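Long-range contact in hypothetical conserved protein (Geobacillus kaustophilus, PDB 2QYH), which is of unknown function but belongs to the haloacid dehalogenase-like hydrolases and is probably a magnesium-dependent phosphatase: residues Q145-C150 with V168-V173. Residues are numbered along the deposited sequence; the frame is centred on the assembly and turned at random.
Sequences QALLFC and VRWHDV
The guanidinium of Arg169 meets Cys150 at its edge, with the carbonyl O of Cys150 near the guanidinium plane. O of His171 also lies in that plane, at NH1. One face of the Trp170 indole carries CB of His171, and O of Val168 lies in plane at its edge. Leu147 reaches this indole obliquely, with CD2 3.6 Å from NE1 of Trp170, and the two side chains cross at about a right angle. The Arg169 chain starts extended, CG anti to the backbone N (chi1 -172°), then bends at chi3, and the guanidinium ends against Cys150. NH1 of Arg169 donates to O of Cys150 at 2.9 Å, in the carbonyl plane. NH2 of Arg169 donates to O of Cys150 at 3.0 Å, from above that plane. NH1 also donates to O of His171, and NE forms a salt bridge with Glu155. N of Val173 donates to ND1 of His171 at 3.0 Å, almost straight at 177°. O of Val173 lies 3.2 Å from CA of Phe149, a CH...O contact. An alanine at Arg169 removes these donors, and would probably leave Glu155 without this partner and the Cys150 backbone freer to move. Val173 leads into strand 174-179, which the Arg169 and Trp170 contacts span. This antiparallel sheet is consistent with a haloacid dehalogenase-like cap domain. Within it, one arginine ties His171 to Cys150, just past strand 145-148, with Glu155 probably balancing its charge.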
loop_
_atom_site.group_PDB
_atom_site.type_symbol
_atom_site.label_atom_id
_atom_site.label_comp_id
_atom_site.label_asym_id
_atom_site.label_seq_id
_atom_site.Cartn_x
_atom_site.Cartn_y
_atom_site.Cartn_z
ATOM N N GLN D 145 -4.032 -17.481 -8.538
ATOM C CA GLN D 145 -5.270 -17.612 -7.798
ATOM C C GLN D 145 -6.329 -16.859 -8.580
ATOM O O GLN D 145 -6.014 -15.940 -9.340
ATOM C CB GLN D 145 -5.087 -17.008 -6.404
ATOM C CG GLN D 145 -6.230 -17.221 -5.448
ATOM C CD GLN D 145 -5.858 -16.834 -4.028
ATOM O OE1 GLN D 145 -4.925 -17.398 -3.445
ATOM N NE2 GLN D 145 -6.584 -15.868 -3.460
ATOM N N ALA D 146 -7.583 -17.257 -8.416
ATOM C CA ALA D 146 -8.659 -16.596 -9.131
ATOM C C ALA D 146 -9.841 -16.409 -8.207
ATOM O O ALA D 146 -9.861 -16.931 -7.089
ATOM C CB ALA D 146 -9.063 -17.414 -10.358
ATOM N N LEU D 147 -10.819 -15.649 -8.685
ATOM C CA LEU D 147 -12.022 -15.376 -7.923
ATOM C C LEU D 147 -13.235 -15.738 -8.759
ATOM O O LEU D 147 -13.341 -15.337 -9.921
ATOM C CB LEU D 147 -12.080 -13.898 -7.546
ATOM C CG LEU D 147 -11.059 -13.392 -6.526
ATOM C CD1 LEU D 147 -11.046 -11.878 -6.534
ATOM C CD2 LEU D 147 -11.405 -13.921 -5.137
ATOM N N LEU D 148 -14.136 -16.515 -8.169
ATOM C CA LEU D 148 -15.362 -16.917 -8.846
ATOM C C LEU D 148 -16.486 -16.162 -8.173
ATOM O O LEU D 148 -16.603 -16.180 -6.945
ATOM C CB LEU D 148 -15.604 -18.418 -8.696
ATOM C CG LEU D 148 -16.918 -18.941 -9.289
ATOM C CD1 LEU D 148 -16.918 -18.747 -10.797
ATOM C CD2 LEU D 148 -17.076 -20.406 -8.951
ATOM N N PHE D 149 -17.308 -15.490 -8.965
ATOM C CA PHE D 149 -18.403 -14.738 -8.389
ATOM C C PHE D 149 -19.748 -15.417 -8.577
ATOM O O PHE D 149 -20.334 -15.400 -9.662
ATOM C CB PHE D 149 -18.416 -13.323 -8.954
ATOM C CG PHE D 149 -17.161 -12.559 -8.661
ATOM C CD1 PHE D 149 -16.026 -12.738 -9.444
ATOM C CD2 PHE D 149 -17.093 -11.703 -7.564
ATOM C CE1 PHE D 149 -14.841 -12.078 -9.140
ATOM C CE2 PHE D 149 -15.915 -11.040 -7.252
ATOM C CZ PHE D 149 -14.784 -11.228 -8.041
ATOM N N CYS D 150 -20.211 -16.032 -7.492
ATOM C CA CYS D 150 -21.479 -16.733 -7.448
ATOM C C CYS D 150 -21.789 -16.931 -5.972
ATOM O O CYS D 150 -20.896 -16.816 -5.123
ATOM C CB CYS D 150 -21.374 -18.097 -8.138
ATOM S SG CYS D 150 -20.581 -19.377 -7.141
ATOM N N VAL D 168 -12.896 -21.698 -1.697
ATOM C CA VAL D 168 -13.026 -21.255 -0.312
ATOM C C VAL D 168 -13.753 -19.916 -0.302
ATOM O O VAL D 168 -13.217 -18.904 -0.762
ATOM C CB VAL D 168 -11.640 -21.083 0.348
ATOM C CG1 VAL D 168 -11.793 -20.712 1.820
ATOM C CG2 VAL D 168 -10.832 -22.365 0.195
ATOM N N ARG D 169 -14.970 -19.912 0.231
ATOM C CA ARG D 169 -15.792 -18.711 0.266
ATOM C C ARG D 169 -15.360 -17.702 1.325
ATOM O O ARG D 169 -14.988 -18.068 2.442
ATOM C CB ARG D 169 -17.261 -19.113 0.468
ATOM C CG ARG D 169 -18.270 -17.973 0.338
ATOM C CD ARG D 169 -19.685 -18.509 0.117
ATOM N NE ARG D 169 -19.828 -19.148 -1.191
ATOM C CZ ARG D 169 -19.958 -18.491 -2.341
ATOM N NH1 ARG D 169 -19.971 -17.167 -2.357
ATOM N NH2 ARG D 169 -20.062 -19.161 -3.481
ATOM N N TRP D 170 -15.412 -16.423 0.960
ATOM C CA TRP D 170 -15.037 -15.338 1.863
ATOM C C TRP D 170 -16.052 -14.198 1.791
ATOM O O TRP D 170 -15.981 -13.247 2.569
ATOM C CB TRP D 170 -13.651 -14.790 1.501
ATOM C CG TRP D 170 -13.578 -14.293 0.094
ATOM C CD1 TRP D 170 -13.383 -15.043 -1.028
ATOM C CD2 TRP D 170 -13.769 -12.941 -0.349
ATOM N NE1 TRP D 170 -13.442 -14.245 -2.150
ATOM C CE2 TRP D 170 -13.677 -12.957 -1.764
ATOM C CE3 TRP D 170 -14.005 -11.728 0.302
ATOM C CZ2 TRP D 170 -13.816 -11.794 -2.533
ATOM C CZ3 TRP D 170 -14.143 -10.576 -0.465
ATOM C CH2 TRP D 170 -14.047 -10.620 -1.869
ATOM N N HIS D 171 -16.984 -14.284 0.845
ATOM C CA HIS D 171 -18.008 -13.252 0.685
ATOM C C HIS D 171 -19.300 -13.895 0.178
ATOM O O HIS D 171 -19.283 -15.028 -0.299
ATOM C CB HIS D 171 -17.507 -12.174 -0.291
ATOM C CG HIS D 171 -18.406 -10.976 -0.403
ATOM N ND1 HIS D 171 -19.460 -10.914 -1.290
ATOM C CD2 HIS D 171 -18.401 -9.794 0.258
ATOM C CE1 HIS D 171 -20.063 -9.744 -1.174
ATOM N NE2 HIS D 171 -19.439 -9.045 -0.240
ATOM N N ASP D 172 -20.418 -13.185 0.300
ATOM C CA ASP D 172 -21.704 -13.702 -0.159
ATOM C C ASP D 172 -21.719 -13.997 -1.642
ATOM O O ASP D 172 -22.370 -14.940 -2.084
ATOM C CB ASP D 172 -22.828 -12.709 0.132
ATOM C CG ASP D 172 -23.316 -12.797 1.556
ATOM O OD1 ASP D 172 -24.166 -11.979 1.952
ATOM O OD2 ASP D 172 -22.843 -13.699 2.276
ATOM N N VAL D 173 -21.008 -13.192 -2.419
ATOM C CA VAL D 173 -21.010 -13.395 -3.859
ATOM C C VAL D 173 -19.655 -13.662 -4.499
ATOM O O VAL D 173 -19.496 -13.492 -5.710
ATOM C CB VAL D 173 -21.661 -12.188 -4.576
ATOM C CG1 VAL D 173 -23.107 -12.030 -4.124
ATOM C CG2 VAL D 173 -20.879 -10.925 -4.283
#